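Local atomic coordinates of Polyphosphate:AMP phosphotransferase (Pseudomonas aeruginosa PAO1, PDB entry 3CZP), a protein that uses inorganic polyphosphate as phosphate donor to convert AMP to ADP and, less efficiently, GMP to GDP, with magnesium as cofactor. Residues R70-Q75 with T103-G108; P43-I48 with R95-K100. All coordinates share one frame; numbering follows the deposited sequence. Where two conformers were deposited one is given.

Contact 1: residues R70-Q75 with T103-G108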
loop_
_atom_site.group_PDB
_atom_site.type_symbol
_atom_site.label_atom_id
_atom_site.label_comp_id
_atom_site.label_asym_id
_atom_site.label_seq_id
_atom_site.Cartn_x
_atom_site.Cartn_y
_atom_site.Cartn_z
ATOM N N ARG A 70 11.367 -4.922 16.297
ATOM C CA ARG A 70 10.958 -5.555 15.053
ATOM C C ARG A 70 9.445 -5.672 14.886
ATOM O O ARG A 70 8.974 -5.865 13.771
ATOM C CB ARG A 70 11.573 -6.955 14.890
ATOM C CG ARG A 70 13.078 -6.922 14.889
ATOM C CD ARG A 70 13.701 -8.285 14.874
ATOM N NE ARG A 70 13.522 -8.996 16.113
ATOM C CZ ARG A 70 13.916 -10.260 16.313
ATOM N NH1 ARG A 70 14.551 -10.891 15.366
ATOM N NH2 ARG A 70 13.707 -10.868 17.498
ATOM N N LEU A 71 8.713 -5.614 16.003
ATOM C CA LEU A 71 7.236 -5.823 16.044
ATOM C C LEU A 71 6.420 -4.520 16.328
ATOM O O LEU A 71 5.216 -4.556 16.618
ATOM C CB LEU A 71 6.956 -6.899 17.081
ATOM C CG LEU A 71 7.429 -8.349 16.770
ATOM C CD1 LEU A 71 7.009 -9.343 17.918
ATOM C CD2 LEU A 71 6.829 -8.794 15.409
ATOM N N ILE A 72 7.104 -3.366 16.258
ATOM C CA ILE A 72 6.582 -2.043 16.642
ATOM C C ILE A 72 6.921 -1.070 15.478
ATOM O O ILE A 72 8.028 -1.071 15.007
ATOM C CB ILE A 72 7.202 -1.473 17.966
ATOM C CG1 ILE A 72 7.160 -2.468 19.103
ATOM C CG2 ILE A 72 6.502 -0.213 18.377
ATOM C CD1 ILE A 72 7.786 -2.062 20.485
ATOM N N GLU A 73 5.929 -0.339 14.969
ATOM C CA GLU A 73 6.160 0.759 14.029
ATOM C C GLU A 73 5.893 2.025 14.801
ATOM O O GLU A 73 4.921 2.091 15.525
ATOM C CB GLU A 73 5.203 0.713 12.840
ATOM C CG GLU A 73 5.105 -0.639 12.111
ATOM C CD GLU A 73 3.784 -1.368 12.427
ATOM O OE1 GLU A 73 2.809 -1.142 11.634
ATOM O OE2 GLU A 73 3.740 -2.120 13.469
ATOM N N VAL A 74 6.791 2.998 14.667
ATOM C CA VAL A 74 6.678 4.317 15.294
ATOM C C VAL A 74 6.537 5.363 14.193
ATOM O O VAL A 74 7.420 5.504 13.311
ATOM C CB VAL A 74 7.862 4.626 16.207
ATOM C CG1 VAL A 74 7.650 5.896 16.927
ATOM C CG2 VAL A 74 7.996 3.518 17.213
ATOM N N GLN A 75 5.387 6.032 14.184
ATOM C CA GLN A 75 5.055 7.034 13.165
ATOM C C GLN A 75 4.959 8.434 13.757
ATOM O O GLN A 75 4.634 8.586 14.916
ATOM C CB GLN A 75 3.667 6.765 12.591
ATOM C CG GLN A 75 3.341 5.347 12.188
ATOM C CD GLN A 75 3.943 4.955 10.897
ATOM O OE1 GLN A 75 4.460 5.791 10.158
ATOM N NE2 GLN A 75 3.859 3.666 10.582
ATOM N N THR A 103 2.090 -3.649 16.832
ATOM C CA THR A 103 1.945 -2.434 17.564
ATOM C C THR A 103 2.432 -1.282 16.689
ATOM O O THR A 103 3.482 -1.346 16.035
ATOM C CB THR A 103 2.804 -2.414 18.893
ATOM O OG1 THR A 103 2.392 -3.472 19.748
ATOM C CG2 THR A 103 2.738 -1.029 19.650
ATOM N N GLY A 104 1.644 -0.217 16.761
ATOM C CA GLY A 104 1.954 1.049 16.119
ATOM C C GLY A 104 1.938 2.121 17.178
ATOM O O GLY A 104 1.018 2.172 18.001
ATOM N N ILE A 105 2.953 2.981 17.169
ATOM C CA ILE A 105 3.026 4.089 18.147
ATOM C C ILE A 105 3.031 5.424 17.357
ATOM O O ILE A 105 3.870 5.632 16.481
ATOM C CB ILE A 105 4.309 4.034 19.012
ATOM C CG1 ILE A 105 4.438 2.672 19.732
ATOM C CG2 ILE A 105 4.354 5.321 19.973
ATOM C CD1 ILE A 105 5.650 2.549 20.653
ATOM N N PHE A 106 2.038 6.256 17.632
ATOM C CA PHE A 106 1.753 7.469 16.877
ATOM C C PHE A 106 2.078 8.723 17.669
ATOM O O PHE A 106 1.359 9.102 18.594
ATOM C CB PHE A 106 0.260 7.524 16.514
ATOM C CG PHE A 106 -0.193 6.439 15.542
ATOM C CD1 PHE A 106 0.685 5.520 14.994
ATOM C CD2 PHE A 106 -1.520 6.365 15.158
ATOM C CE1 PHE A 106 0.208 4.520 14.081
ATOM C CE2 PHE A 106 -1.963 5.398 14.232
ATOM C CZ PHE A 106 -1.102 4.512 13.702
ATOM N N PHE A 107 3.094 9.422 17.198
ATOM C CA PHE A 107 3.330 10.781 17.569
ATOM C C PHE A 107 2.557 11.656 16.546
ATOM O O PHE A 107 2.083 11.178 15.468
ATOM C CB PHE A 107 4.813 11.165 17.433
ATOM C CG PHE A 107 5.767 10.527 18.444
ATOM C CD1 PHE A 107 6.162 11.213 19.579
ATOM C CD2 PHE A 107 6.386 9.336 18.159
ATOM C CE1 PHE A 107 7.080 10.636 20.481
ATOM C CE2 PHE A 107 7.301 8.774 19.027
ATOM C CZ PHE A 107 7.655 9.447 20.200
ATOM N N GLY A 108 2.465 12.937 16.832
ATOM C CA GLY A 108 1.831 13.893 15.880
ATOM C C GLY A 108 0.509 13.374 15.339
ATOM O O GLY A 108 0.241 13.493 14.124
HETATM O O HOH W 1 4.250 -5.618 18.870
#

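Contact 2: residues P43-I48 with R95-K100. With ACT (acetate ion), chain F.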
loop_
_atom_site.group_PDB
_atom_site.type_symbol
_atom_site.label_atom_id
_atom_site.label_comp_id
_atom_site.label_asym_id
_atom_site.label_seq_id
_atom_site.Cartn_x
_atom_site.Cartn_y
_atom_site.Cartn_z
ATOM N N PRO A 43 -4.829 -5.483 16.743
ATOM C CA PRO A 43 -3.755 -4.515 16.755
ATOM C C PRO A 43 -3.613 -3.828 18.075
ATOM O O PRO A 43 -4.589 -3.714 18.825
ATOM C CB PRO A 43 -4.230 -3.491 15.730
ATOM C CG PRO A 43 -5.644 -3.457 15.852
ATOM C CD PRO A 43 -6.033 -4.914 16.129
ATOM N N VAL A 44 -2.416 -3.302 18.324
ATOM C CA VAL A 44 -2.203 -2.414 19.432
ATOM C C VAL A 44 -1.793 -1.035 18.935
ATOM O O VAL A 44 -0.920 -0.919 18.134
ATOM C CB VAL A 44 -1.138 -2.961 20.395
ATOM C CG1 VAL A 44 -0.893 -1.948 21.564
ATOM C CG2 VAL A 44 -1.614 -4.245 20.928
ATOM N N ILE A 45 -2.525 -0.003 19.374
ATOM C CA ILE A 45 -2.203 1.351 18.998
ATOM C C ILE A 45 -1.943 2.176 20.239
ATOM O O ILE A 45 -2.751 2.171 21.176
ATOM C CB ILE A 45 -3.361 2.018 18.170
ATOM C CG1 ILE A 45 -3.674 1.135 16.975
ATOM C CG2 ILE A 45 -2.997 3.580 17.845
ATOM C CD1 ILE A 45 -5.046 1.474 16.256
ATOM N N ILE A 46 -0.835 2.892 20.221
ATOM C CA ILE A 46 -0.407 3.731 21.326
ATOM C C ILE A 46 -0.217 5.168 20.836
ATOM O O ILE A 46 0.565 5.412 19.970
ATOM C CB ILE A 46 0.937 3.218 21.959
ATOM C CG1 ILE A 46 0.849 1.720 22.384
ATOM C CG2 ILE A 46 1.393 4.142 23.064
ATOM C CD1 ILE A 46 2.268 1.060 22.712
ATOM N N LEU A 47 -1.019 6.084 21.380
ATOM C CA LEU A 47 -0.889 7.532 21.124
ATOM C C LEU A 47 -0.067 8.205 22.207
ATOM O O LEU A 47 -0.215 7.924 23.396
ATOM C CB LEU A 47 -2.241 8.185 20.997
ATOM C CG LEU A 47 -3.337 7.514 20.124
ATOM C CD1 LEU A 47 -4.606 8.421 20.081
ATOM C CD2 LEU A 47 -2.825 7.079 18.760
ATOM N N ILE A 48 0.796 9.103 21.759
ATOM C CA ILE A 48 1.801 9.776 22.583
ATOM C C ILE A 48 1.568 11.250 22.398
ATOM O O ILE A 48 1.632 11.727 21.275
ATOM C CB ILE A 48 3.297 9.365 22.177
ATOM C CG1 ILE A 48 3.470 7.844 22.293
ATOM C CG2 ILE A 48 4.324 10.159 22.960
ATOM C CD1 ILE A 48 3.331 7.262 23.721
ATOM N N ARG A 95 -3.857 4.724 6.583
ATOM C CA ARG A 95 -2.767 4.175 5.833
ATOM C C ARG A 95 -1.714 3.525 6.742
ATOM O O ARG A 95 -1.058 2.523 6.343
ATOM C CB ARG A 95 -2.142 5.237 4.900
ATOM C CG ARG A 95 -0.873 4.776 4.286
ATOM C CD ARG A 95 -0.524 5.268 2.957
ATOM N NE ARG A 95 0.177 6.521 3.011
ATOM C CZ ARG A 95 0.851 7.032 1.993
ATOM N NH1 ARG A 95 0.999 6.385 0.851
ATOM N NH2 ARG A 95 1.433 8.194 2.143
ATOM N N ARG A 96 -1.535 4.061 7.955
ATOM C CA ARG A 96 -0.489 3.560 8.882
ATOM C C ARG A 96 -0.988 2.736 10.035
ATOM O O ARG A 96 -0.202 2.385 10.930
ATOM C CB ARG A 96 0.346 4.704 9.485
ATOM C CG ARG A 96 0.991 5.660 8.513
ATOM C CD ARG A 96 1.758 4.946 7.462
ATOM N NE ARG A 96 2.304 5.938 6.516
ATOM C CZ ARG A 96 2.911 5.663 5.341
ATOM N NH1 ARG A 96 3.055 4.399 4.900
ATOM N NH2 ARG A 96 3.414 6.676 4.603
ATOM N N LEU A 97 -2.244 2.310 10.005
ATOM C CA LEU A 97 -2.711 1.467 11.084
ATOM C C LEU A 97 -1.890 0.168 11.100
ATOM O O LEU A 97 -1.589 -0.370 10.033
ATOM C CB LEU A 97 -4.208 1.250 11.016
ATOM C CG LEU A 97 -5.089 2.482 11.153
ATOM C CD1 LEU A 97 -6.524 2.045 10.989
ATOM C CD2 LEU A 97 -4.966 3.267 12.502
ATOM N N PRO A 98 -1.503 -0.345 12.318
ATOM C CA PRO A 98 -0.748 -1.595 12.343
ATOM C C PRO A 98 -1.700 -2.754 12.226
ATOM O O PRO A 98 -2.791 -2.683 12.731
ATOM C CB PRO A 98 -0.133 -1.607 13.737
ATOM C CG PRO A 98 -1.063 -0.730 14.543
ATOM C CD PRO A 98 -1.810 0.140 13.675
ATOM N N PRO A 99 -1.301 -3.817 11.535
ATOM C CA PRO A 99 -2.117 -5.005 11.387
ATOM C C PRO A 99 -2.288 -5.790 12.704
ATOM O O PRO A 99 -1.506 -5.653 13.665
ATOM C CB PRO A 99 -1.347 -5.829 10.347
ATOM C CG PRO A 99 0.051 -5.222 10.296
ATOM C CD PRO A 99 0.004 -3.875 10.864
ATOM N N LYS A 100 -3.253 -6.660 12.738
ATOM C CA LYS A 100 -3.384 -7.571 13.841
ATOM C C LYS A 100 -2.086 -8.233 14.189
ATOM O O LYS A 100 -1.323 -8.655 13.277
ATOM C CB LYS A 100 -4.437 -8.630 13.493
ATOM C CG LYS A 100 -5.808 -8.046 13.342
ATOM C CD LYS A 100 -6.792 -9.120 12.868
ATOM C CE LYS A 100 -8.161 -8.541 12.567
ATOM N NZ LYS A 100 -9.057 -9.616 12.099
HETATM C C ACT F . 4.766 4.911 1.157
HETATM O O ACT F . 4.852 4.969 2.387
HETATM O OXT ACT F . 5.265 5.885 0.575
HETATM C CH3 ACT F . 4.114 3.774 0.441
#

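Contact 1: residues R70-Q75 with T103-G108
Q75, T103 and I105 have the most surface buried where strand 72-75 runs beside strand 103-107, the two directions only 16° apart. Q75 is gripped through its backbone. Its N-H meets I105 O at 2.8 Å, nearly along the C=O axis, and its own O accepts F107 N at 2.9 Å in the carbonyl plane. In its side chain, chi1 (-47°) puts Q75 CG beside the backbone N, 3.8 Å from F106 CE1; the bend at chi2 then turns the amide plane 74° from the ring. I105 N donates to E73 O at 2.7 Å, so I105, like Q75, is bonded across the strands through both its N-H and its C=O. On the face of I72, V74, T103 and I105, the methyl I72 CG2, anti to its backbone N, reaches I105 CD1 at 3.7 Å, crossing it obliquely. V74 lies alongside I105 and puts CG1 in plane at the edge of the F107 ring, 3.6 Å from CE2. Within this chain, strand 72-76 is the outermost of the parallel 2-3-1-4-5 sheet of a P-loop-type PPK2 domain, and helix 56-66 packs on I72, V74 and I105 of this face. T103 closes the early end. Its O takes E73 N, while its N makes a longer bond of 3.3 Å to L71 O. A water donates to L71 O and also bonds T103 OG1, which sits beside the backbone N. On the other face the bent E73 side chain brings OE2 to R102 in a salt bridge.

Contact 2: residues P43-I48 with R95-K100
Apolar packing carries most of this contact, in which P43 and the start of strand 44-50 meet L97-K100, the proline-containing loop leading from helix 91-96 to strand 103-107, the neighbour of strand 44-50 in the parallel sheet of the N-terminal PPK2 domain. P98 points at the strand and is the wedge: its CD sits 3.9 Å from I45 CG1, the two side chains crossing at about a right angle. I45 has CG1 beside its backbone N (chi1 -55°) and a nearly extended chi2, which carries CD1 outward to L97 CD2 at 4.2 Å, an oblique meeting of methyl tips. P43 and K100 lie side by side and point the same way, the ring CD against the aliphatic CG, while the extended lysine chain hydrogen-bonds R342 O of the second PPK2 region through NZ. Second, carbonyl oxygens rest against proline carbons: P98 O approaches P43 CB at 3.4 Å, and V44 O lies 3.6 Å from P98 CG. Charged groups gather at the helix end, away from the strand. R96 NH1 and NH2 both donate to a single acetate oxygen, each at 3.1 Å, in the guanidinium plane at its edge; the acetate is probably from the crystallisation liquor. R95 NH2 forms salt bridges to E84 and to E83 of the second subunit. Strand and loop are thus joined by shape, not by polar bonds between them: P43, P98 and P99 have no N-H to give, and the V44 backbone pairs with R102 and G104, that of I45 with L148 and F150.

Contacts 1 and 2 are joined where strand 103-107 of contact 1 runs beside strand 44-50 of contact 2, with strand 72-76 on its other side in the sheet; their centres are about 7 Å apart. F106 N lies 2.9 Å from I46 O and I46 N 3.0 Å from G104 O, probable hydrogen bonds that continue the sheet from one contact into the other. I105 CG2 packs on I48 CG1 at 3.5 Å. Two residues separate 95-100 from 103-108; P98 CG packs 3.5 Å from G104 N, and P98 and P99 also touch E73. Both contacts belong to the N-terminal PPK2 domain, which seems to be catalytically inactive and might mediate dimerization.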